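Local coordinates for protein RNA-dependent RNA Polymerase (Bombyx mori cytoplasmic polyhedrosis virus, PDB 6TZ0) that catalyses RNA-templated RNA synthesis, making plus strands by fully conservative transcription and probably also the complementary minus strands of the double-stranded viral genome, at residues A260-G265 with F291-F296. Numbering follows the deposited sequence.
Sequences ALHNVG and FVSSTF
His262 on helix 257-264 reaches across to Phe296 and Ser293, a small contact in the N-terminal region of this reovirus-family polymerase, away from its annotated sites. Here helix 257-264 meets the junction of the short, weakly bonded helix 290-293 with helix 295-306; strands 266-272 and 278-285 lie between them in sequence, and 93 Å² is buried between the segments. The denser part lies around Phe296, which is buried. With CG beside its own backbone N (chi1 -68°), the phenyl ring lies against its own chain: Val292 O and Ser293 CA sit over one face. CD2 of His262 comes to 4.2 Å from CE2 of Phe296, at the phenyl edge and near its plane, in an oblique aromatic pair with planes at 56°. A flat apolar ring suits this buried place, because one face can lie on the backbone of Val292 and Ser293 while its edge meets His262.

The looser side is shared by His262 and Ser293, both partly exposed. Histidine suits a boundary, because its CD2 carbon can meet the phenylalanine while ND1 makes a hydrogen bond with the backbone N of Glu288, which would limit the rotation of the ring. That bond also ties the end of helix 257-264 to the chain leading into helix 290-293. Serine, small and polar, fits beside the imidazole at this more open margin: Ser293 OG stands over one face, displaced toward the rim, 4.2 Å from His262 CE1.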
loop_
_atom_site.group_PDB
_atom_site.type_symbol
_atom_site.label_atom_id
_atom_site.label_comp_id
_atom_site.label_asym_id
_atom_site.label_seq_id
_atom_site.Cartn_x
_atom_site.Cartn_y
_atom_site.Cartn_z
ATOM N N ALA A 260 10.921 -26.281 -23.942
ATOM C CA ALA A 260 11.805 -25.945 -25.056
ATOM C C ALA A 260 13.273 -26.027 -24.650
ATOM O O ALA A 260 14.097 -26.603 -25.372
ATOM C CB ALA A 260 11.476 -24.552 -25.582
ATOM N N LEU A 261 13.604 -25.491 -23.478
ATOM C CA LEU A 261 14.971 -25.516 -22.987
ATOM C C LEU A 261 15.390 -26.918 -22.563
ATOM O O LEU A 261 16.579 -27.243 -22.617
ATOM C CB LEU A 261 15.101 -24.533 -21.828
ATOM C CG LEU A 261 16.479 -24.087 -21.356
ATOM C CD1 LEU A 261 17.160 -23.255 -22.426
ATOM C CD2 LEU A 261 16.309 -23.289 -20.102
ATOM N N HIS A 262 14.432 -27.752 -22.146
ATOM C CA HIS A 262 14.692 -29.177 -21.969
ATOM C C HIS A 262 15.094 -29.840 -23.279
ATOM O O HIS A 262 16.086 -30.572 -23.336
ATOM C CB HIS A 262 13.459 -29.863 -21.393
ATOM C CG HIS A 262 13.536 -31.357 -21.414
ATOM N ND1 HIS A 262 14.340 -32.076 -20.562
ATOM C CD2 HIS A 262 12.907 -32.267 -22.193
ATOM C CE1 HIS A 262 14.206 -33.364 -20.811
ATOM N NE2 HIS A 262 13.340 -33.507 -21.796
ATOM N N ASN A 263 14.333 -29.594 -24.347
ATOM C CA ASN A 263 14.650 -30.223 -25.627
ATOM C C ASN A 263 15.874 -29.632 -26.312
ATOM O O ASN A 263 16.350 -30.230 -27.281
ATOM C CB ASN A 263 13.455 -30.158 -26.577
ATOM C CG ASN A 263 12.389 -31.174 -26.239
ATOM O OD1 ASN A 263 12.691 -32.315 -25.900
ATOM N ND2 ASN A 263 11.136 -30.771 -26.341
ATOM N N VAL A 264 16.382 -28.480 -25.860
ATOM C CA VAL A 264 17.664 -27.983 -26.368
ATOM C C VAL A 264 18.798 -28.946 -26.027
ATOM O O VAL A 264 19.609 -29.302 -26.888
ATOM C CB VAL A 264 17.941 -26.563 -25.842
ATOM C CG1 VAL A 264 19.378 -26.154 -26.097
ATOM C CG2 VAL A 264 17.043 -25.591 -26.540
ATOM N N GLY A 265 18.863 -29.398 -24.777
ATOM C CA GLY A 265 19.817 -30.411 -24.375
ATOM C C GLY A 265 21.121 -29.905 -23.809
ATOM O O GLY A 265 21.479 -30.295 -22.694
ATOM N N PHE A 291 10.112 -35.413 -12.433
ATOM C CA PHE A 291 8.924 -34.779 -11.878
ATOM C C PHE A 291 8.601 -33.454 -12.554
ATOM O O PHE A 291 7.497 -32.933 -12.377
ATOM C CB PHE A 291 9.080 -34.599 -10.363
ATOM C CG PHE A 291 10.370 -33.945 -9.941
ATOM C CD1 PHE A 291 10.487 -32.566 -9.879
ATOM C CD2 PHE A 291 11.465 -34.718 -9.589
ATOM C CE1 PHE A 291 11.676 -31.975 -9.490
ATOM C CE2 PHE A 291 12.645 -34.133 -9.192
ATOM C CZ PHE A 291 12.752 -32.760 -9.145
ATOM N N VAL A 292 9.540 -32.905 -13.321
ATOM C CA VAL A 292 9.261 -31.741 -14.148
ATOM C C VAL A 292 8.693 -32.169 -15.493
ATOM O O VAL A 292 7.754 -31.556 -16.011
ATOM C CB VAL A 292 10.545 -30.907 -14.298
ATOM C CG1 VAL A 292 10.353 -29.776 -15.267
ATOM C CG2 VAL A 292 10.967 -30.375 -12.953
ATOM N N SER A 293 9.216 -33.258 -16.057
ATOM C CA SER A 293 8.744 -33.768 -17.338
ATOM C C SER A 293 7.361 -34.402 -17.266
ATOM O O SER A 293 6.785 -34.699 -18.316
ATOM C CB SER A 293 9.744 -34.783 -17.891
ATOM O OG SER A 293 10.972 -34.160 -18.207
ATOM N N SER A 294 6.821 -34.628 -16.070
ATOM C CA SER A 294 5.453 -35.109 -15.952
ATOM C C SER A 294 4.440 -33.985 -16.120
ATOM O O SER A 294 3.297 -34.241 -16.512
ATOM C CB SER A 294 5.258 -35.801 -14.607
ATOM O OG SER A 294 5.420 -34.882 -13.545
ATOM N N THR A 295 4.839 -32.743 -15.839
ATOM C CA THR A 295 3.954 -31.600 -16.026
ATOM C C THR A 295 3.784 -31.236 -17.494
ATOM O O THR A 295 2.812 -30.549 -17.851
ATOM C CB THR A 295 4.498 -30.400 -15.257
ATOM O OG1 THR A 295 5.774 -30.033 -15.791
ATOM C CG2 THR A 295 4.678 -30.754 -13.804
ATOM N N PHE A 296 4.703 -31.700 -18.346
ATOM C CA PHE A 296 4.680 -31.341 -19.757
ATOM C C PHE A 296 3.467 -31.927 -20.463
ATOM O O PHE A 296 2.958 -31.314 -21.398
ATOM C CB PHE A 296 5.964 -31.801 -20.455
ATOM C CG PHE A 296 7.211 -31.062 -20.027
ATOM C CD1 PHE A 296 7.142 -29.888 -19.294
ATOM C CD2 PHE A 296 8.459 -31.543 -20.383
ATOM C CE1 PHE A 296 8.287 -29.225 -18.906
ATOM C CE2 PHE A 296 9.607 -30.879 -20.004
ATOM C CZ PHE A 296 9.518 -29.723 -19.258
#